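Local coordinates for murein peptide amidase A (Escherichia coli O157:H7, PDB 5HXD), which probably hydrolyses, as a zinc-dependent M14 peptidase, the gamma-D-glutamyl-diaminopimelic acid amide bond of murein tripeptide during peptidoglycan degradation, at residues H19-W31 and P136-I148. Numbering follows the deposited sequence.
Sequences HYGRSLLGAPLIW and PETQALCQLIHRI
L144 divides its two methyls between two aromatic rings, the shared apolar contact where a helix packs across one face of a beta hairpin. Its CD2 stands over a face of Y20, 4.2 Å from the ring centroid, while CD1 lies over the five-membered ring of W31, 3.8 Å from that centroid. With CG anti to the backbone N (chi1 -180°), both branches reach the hairpin. L29 CB covers the opposite face of Y20, sandwiching this ring between strand 28-31 and the helix. One turn earlier, A140 CB meets L29 CD1 and Y20 CD1; one turn later, I148 CG2 touches W31 CH2.

Farther out, the R147 guanidinium presents its edge to W31, NH1 lying 3.6 Å from CZ2, the planes 62° apart. A water accepts from W31 NE1 and, weakly, from R147 NH1. At the hairpin turn, L24 N donates a fairly straight bond to E137 OE2 (3.1 Å) from above the carboxylate plane, while N91 binds OE1.

Helix 136-148, roughly antiparallel to strand 19-22 (156°), serves structural packing here, the L141 side chain about 14 Å from the zinc ion. V76 of strand 74-76 joins Y20, W31 and L144, whereas helix 195-201 packs against L141, C142 and I145.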
loop_
_atom_site.group_PDB
_atom_site.type_symbol
_atom_site.label_atom_id
_atom_site.label_comp_id
_atom_site.label_asym_id
_atom_site.label_seq_id
_atom_site.Cartn_x
_atom_site.Cartn_y
_atom_site.Cartn_z
ATOM N N HIS A 19 7.334 -14.937 10.417
ATOM C CA HIS A 19 7.062 -15.134 8.993
ATOM C C HIS A 19 6.319 -16.455 8.725
ATOM O O HIS A 19 6.768 -17.501 9.182
ATOM C CB HIS A 19 8.361 -15.133 8.174
ATOM C CG HIS A 19 9.135 -13.846 8.234
ATOM N ND1 HIS A 19 8.555 -12.618 8.001
ATOM C CD2 HIS A 19 10.453 -13.616 8.424
ATOM C CE1 HIS A 19 9.483 -11.678 8.093
ATOM N NE2 HIS A 19 10.641 -12.254 8.339
ATOM N N TYR A 20 5.223 -16.425 7.964
ATOM C CA TYR A 20 4.602 -17.675 7.490
ATOM C C TYR A 20 4.830 -17.961 5.994
ATOM O O TYR A 20 4.099 -18.759 5.394
ATOM C CB TYR A 20 3.095 -17.681 7.762
ATOM C CG TYR A 20 2.308 -16.665 6.950
ATOM C CD1 TYR A 20 1.685 -17.022 5.762
ATOM C CD2 TYR A 20 2.178 -15.347 7.388
ATOM C CE1 TYR A 20 0.964 -16.104 5.040
ATOM C CE2 TYR A 20 1.463 -14.427 6.674
ATOM C CZ TYR A 20 0.859 -14.803 5.500
ATOM O OH TYR A 20 0.136 -13.868 4.793
ATOM N N GLY A 21 5.825 -17.309 5.387
ATOM C CA GLY A 21 6.240 -17.709 4.056
ATOM C C GLY A 21 6.950 -16.668 3.220
ATOM O O GLY A 21 7.560 -15.742 3.746
ATOM N N ARG A 22 6.868 -16.846 1.901
ATOM C CA ARG A 22 7.401 -15.909 0.918
ATOM C C ARG A 22 6.413 -15.646 -0.241
ATOM O O ARG A 22 5.821 -16.572 -0.815
ATOM C CB ARG A 22 8.728 -16.419 0.353
ATOM C CG ARG A 22 9.892 -16.397 1.324
ATOM C CD ARG A 22 10.266 -14.985 1.691
ATOM N NE ARG A 22 11.202 -14.884 2.816
ATOM C CZ ARG A 22 12.036 -13.856 2.985
ATOM N NH1 ARG A 22 12.031 -12.875 2.103
ATOM N NH2 ARG A 22 12.865 -13.802 4.023
ATOM N N SER A 23 6.258 -14.365 -0.581
ATOM C CA SER A 23 5.570 -13.945 -1.800
ATOM C C SER A 23 6.305 -14.457 -3.021
ATOM O O SER A 23 7.481 -14.796 -2.953
ATOM C CB SER A 23 5.450 -12.410 -1.878
ATOM O OG SER A 23 6.720 -11.768 -1.962
ATOM N N LEU A 24 5.595 -14.497 -4.139
ATOM C CA LEU A 24 6.174 -14.825 -5.436
ATOM C C LEU A 24 7.481 -14.088 -5.794
ATOM O O LEU A 24 8.403 -14.676 -6.363
ATOM C CB LEU A 24 5.145 -14.544 -6.515
ATOM C CG LEU A 24 5.573 -15.112 -7.851
ATOM C CD1 LEU A 24 5.763 -16.633 -7.765
ATOM C CD2 LEU A 24 4.544 -14.746 -8.883
ATOM N N LEU A 25 7.565 -12.805 -5.469
ATOM C CA LEU A 25 8.755 -12.026 -5.813
ATOM C C LEU A 25 9.823 -12.069 -4.709
ATOM O O LEU A 25 10.905 -11.496 -4.848
ATOM C CB LEU A 25 8.368 -10.568 -6.135
ATOM C CG LEU A 25 7.615 -10.268 -7.449
ATOM C CD1 LEU A 25 7.571 -8.767 -7.767
ATOM C CD2 LEU A 25 8.207 -11.041 -8.631
ATOM N N GLY A 26 9.527 -12.743 -3.609
ATOM C CA GLY A 26 10.544 -12.979 -2.595
ATOM C C GLY A 26 10.405 -12.211 -1.291
ATOM O O GLY A 26 11.271 -12.308 -0.430
ATOM N N ALA A 27 9.330 -11.449 -1.131
ATOM C CA ALA A 27 9.128 -10.715 0.112
ATOM C C ALA A 27 8.686 -11.677 1.216
ATOM O O ALA A 27 8.187 -12.763 0.924
ATOM C CB ALA A 27 8.109 -9.615 -0.079
ATOM N N PRO A 28 8.881 -11.301 2.488
ATOM C CA PRO A 28 8.360 -12.258 3.473
ATOM C C PRO A 28 6.865 -12.109 3.665
ATOM O O PRO A 28 6.313 -11.018 3.514
ATOM C CB PRO A 28 9.120 -11.914 4.762
ATOM C CG PRO A 28 9.608 -10.527 4.575
ATOM C CD PRO A 28 9.722 -10.258 3.098
ATOM N N LEU A 29 6.205 -13.218 3.960
ATOM C CA LEU A 29 4.843 -13.153 4.455
ATOM C C LEU A 29 4.921 -13.051 5.983
ATOM O O LEU A 29 5.490 -13.900 6.644
ATOM C CB LEU A 29 4.045 -14.357 3.966
ATOM C CG LEU A 29 3.932 -14.366 2.424
ATOM C CD1 LEU A 29 3.471 -15.706 1.900
ATOM C CD2 LEU A 29 3.001 -13.263 1.925
ATOM N N ILE A 30 4.395 -11.957 6.520
ATOM C CA ILE A 30 4.602 -11.568 7.910
ATOM C C ILE A 30 3.303 -11.705 8.701
ATOM O O ILE A 30 2.239 -11.335 8.207
ATOM C CB ILE A 30 5.123 -10.099 8.000
ATOM C CG1 ILE A 30 6.410 -9.947 7.190
ATOM C CG2 ILE A 30 5.355 -9.677 9.431
ATOM C CD1 ILE A 30 6.790 -8.490 6.852
ATOM N N TRP A 31 3.382 -12.242 9.916
ATOM C CA TRP A 31 2.217 -12.235 10.795
ATOM C C TRP A 31 2.586 -11.989 12.238
ATOM O O TRP A 31 3.740 -12.124 12.651
ATOM C CB TRP A 31 1.418 -13.539 10.696
ATOM C CG TRP A 31 2.097 -14.737 11.262
ATOM C CD1 TRP A 31 3.287 -15.275 10.856
ATOM C CD2 TRP A 31 1.617 -15.579 12.325
ATOM N NE1 TRP A 31 3.577 -16.396 11.600
ATOM C CE2 TRP A 31 2.572 -16.602 12.508
ATOM C CE3 TRP A 31 0.478 -15.563 13.131
ATOM C CZ2 TRP A 31 2.419 -17.602 13.472
ATOM C CZ3 TRP A 31 0.321 -16.563 14.083
ATOM C CH2 TRP A 31 1.289 -17.566 14.249
ATOM N N PRO A 136 1.633 -18.705 -4.233
ATOM C CA PRO A 136 2.368 -18.888 -2.979
ATOM C C PRO A 136 1.737 -18.117 -1.827
ATOM O O PRO A 136 1.630 -18.679 -0.737
ATOM C CB PRO A 136 3.777 -18.362 -3.296
ATOM C CG PRO A 136 3.650 -17.569 -4.521
ATOM C CD PRO A 136 2.461 -18.076 -5.276
ATOM N N GLU A 137 1.326 -16.875 -2.062
ATOM C CA GLU A 137 0.570 -16.121 -1.073
ATOM C C GLU A 137 -0.665 -16.882 -0.594
ATOM O O GLU A 137 -1.020 -16.807 0.577
ATOM C CB GLU A 137 0.132 -14.774 -1.637
ATOM C CG GLU A 137 1.244 -13.795 -1.929
ATOM C CD GLU A 137 1.817 -13.952 -3.316
ATOM O OE1 GLU A 137 1.336 -14.811 -4.083
ATOM O OE2 GLU A 137 2.764 -13.214 -3.637
ATOM N N THR A 138 -1.325 -17.610 -1.494
ATOM C CA THR A 138 -2.545 -18.330 -1.132
ATOM C C THR A 138 -2.274 -19.566 -0.279
ATOM O O THR A 138 -2.923 -19.805 0.746
ATOM C CB THR A 138 -3.308 -18.778 -2.372
ATOM O OG1 THR A 138 -3.604 -17.629 -3.179
ATOM C CG2 THR A 138 -4.594 -19.532 -1.970
ATOM N N GLN A 139 -1.314 -20.362 -0.731
ATOM C CA GLN A 139 -0.914 -21.553 -0.014
ATOM C C GLN A 139 -0.436 -21.218 1.378
ATOM O O GLN A 139 -0.838 -21.865 2.339
ATOM C CB GLN A 139 0.160 -22.304 -0.800
ATOM C CG GLN A 139 -0.445 -23.060 -1.980
ATOM C CD GLN A 139 0.542 -23.336 -3.103
ATOM O OE1 GLN A 139 1.759 -23.318 -2.899
ATOM N NE2 GLN A 139 0.018 -23.599 -4.300
ATOM N N ALA A 140 0.399 -20.192 1.484
ATOM C CA ALA A 140 0.982 -19.828 2.760
ATOM C C ALA A 140 -0.089 -19.465 3.777
ATOM O O ALA A 140 -0.036 -19.911 4.924
ATOM C CB ALA A 140 1.942 -18.704 2.593
ATOM N N LEU A 141 -1.060 -18.663 3.363
ATOM C CA LEU A 141 -2.134 -18.305 4.276
ATOM C C LEU A 141 -2.975 -19.526 4.643
ATOM O O LEU A 141 -3.393 -19.650 5.775
ATOM C CB LEU A 141 -3.037 -17.221 3.681
ATOM C CG LEU A 141 -4.067 -16.672 4.681
ATOM C CD1 LEU A 141 -3.385 -15.820 5.736
ATOM C CD2 LEU A 141 -5.183 -15.901 4.006
ATOM N N CYS A 142 -3.232 -20.410 3.682
ATOM C CA CYS A 142 -4.027 -21.612 3.918
ATOM C C CYS A 142 -3.405 -22.538 4.955
ATOM O O CYS A 142 -4.126 -23.170 5.746
ATOM C CB CYS A 142 -4.233 -22.387 2.620
ATOM S SG CYS A 142 -5.525 -21.722 1.586
ATOM N N GLN A 143 -2.075 -22.623 4.946
ATOM C CA GLN A 143 -1.367 -23.470 5.893
ATOM C C GLN A 143 -1.271 -22.831 7.280
ATOM O O GLN A 143 -1.379 -23.528 8.305
ATOM C CB GLN A 143 0.022 -23.824 5.363
ATOM C CG GLN A 143 -0.005 -24.949 4.331
ATOM C CD GLN A 143 -0.961 -26.098 4.720
ATOM O OE1 GLN A 143 -0.954 -26.582 5.868
ATOM N NE2 GLN A 143 -1.795 -26.529 3.763
ATOM N N LEU A 144 -1.069 -21.517 7.303
ATOM C CA LEU A 144 -1.138 -20.730 8.528
ATOM C C LEU A 144 -2.444 -21.020 9.272
ATOM O O LEU A 144 -2.429 -21.365 10.452
ATOM C CB LEU A 144 -1.024 -19.231 8.210
ATOM C CG LEU A 144 -1.067 -18.211 9.352
ATOM C CD1 LEU A 144 0.262 -18.141 10.082
ATOM C CD2 LEU A 144 -1.463 -16.843 8.835
ATOM N N ILE A 145 -3.568 -20.909 8.569
ATOM C CA ILE A 145 -4.877 -21.070 9.198
ATOM C C ILE A 145 -5.138 -22.531 9.634
ATOM O O ILE A 145 -5.954 -22.773 10.518
ATOM C CB ILE A 145 -6.005 -20.540 8.251
ATOM C CG1 ILE A 145 -5.716 -19.083 7.893
ATOM C CG2 ILE A 145 -7.382 -20.617 8.903
ATOM C CD1 ILE A 145 -6.753 -18.422 7.004
ATOM N N HIS A 146 -4.425 -23.492 9.046
ATOM C CA HIS A 146 -4.479 -24.887 9.510
ATOM C C HIS A 146 -3.647 -25.065 10.770
ATOM O O HIS A 146 -4.109 -25.657 11.743
ATOM C CB HIS A 146 -3.994 -25.858 8.434
ATOM C CG HIS A 146 -5.074 -26.323 7.500
ATOM N ND1 HIS A 146 -5.186 -25.863 6.212
ATOM C CD2 HIS A 146 -6.083 -27.208 7.685
ATOM C CE1 HIS A 146 -6.228 -26.447 5.628
ATOM N NE2 HIS A 146 -6.783 -27.261 6.499
ATOM N N ARG A 147 -2.426 -24.542 10.753
ATOM C CA ARG A 147 -1.539 -24.590 11.919
ATOM C C ARG A 147 -2.206 -23.990 13.177
ATOM O O ARG A 147 -2.279 -24.648 14.226
ATOM C CB ARG A 147 -0.225 -23.856 11.606
ATOM C CG ARG A 147 0.875 -23.951 12.688
ATOM C CD ARG A 147 1.928 -22.814 12.554
ATOM N NE ARG A 147 2.420 -22.680 11.182
ATOM C CZ ARG A 147 2.957 -21.562 10.683
ATOM N NH1 ARG A 147 3.055 -20.489 11.464
ATOM N NH2 ARG A 147 3.387 -21.500 9.411
ATOM N N ILE A 148 -2.715 -22.759 13.062
ATOM C CA ILE A 148 -3.183 -22.015 14.236
ATOM C C ILE A 148 -4.632 -22.288 14.640
ATOM O O ILE A 148 -4.998 -22.038 15.797
ATOM C CB ILE A 148 -3.039 -20.483 14.036
ATOM C CG1 ILE A 148 -3.980 -19.990 12.936
ATOM C CG2 ILE A 148 -1.601 -20.107 13.745
ATOM C CD1 ILE A 148 -4.484 -18.604 13.170
HETATM O O HOH W 1 5.146 -18.814 11.781
HETATM O O HOH W 2 2.353 -20.332 5.919
#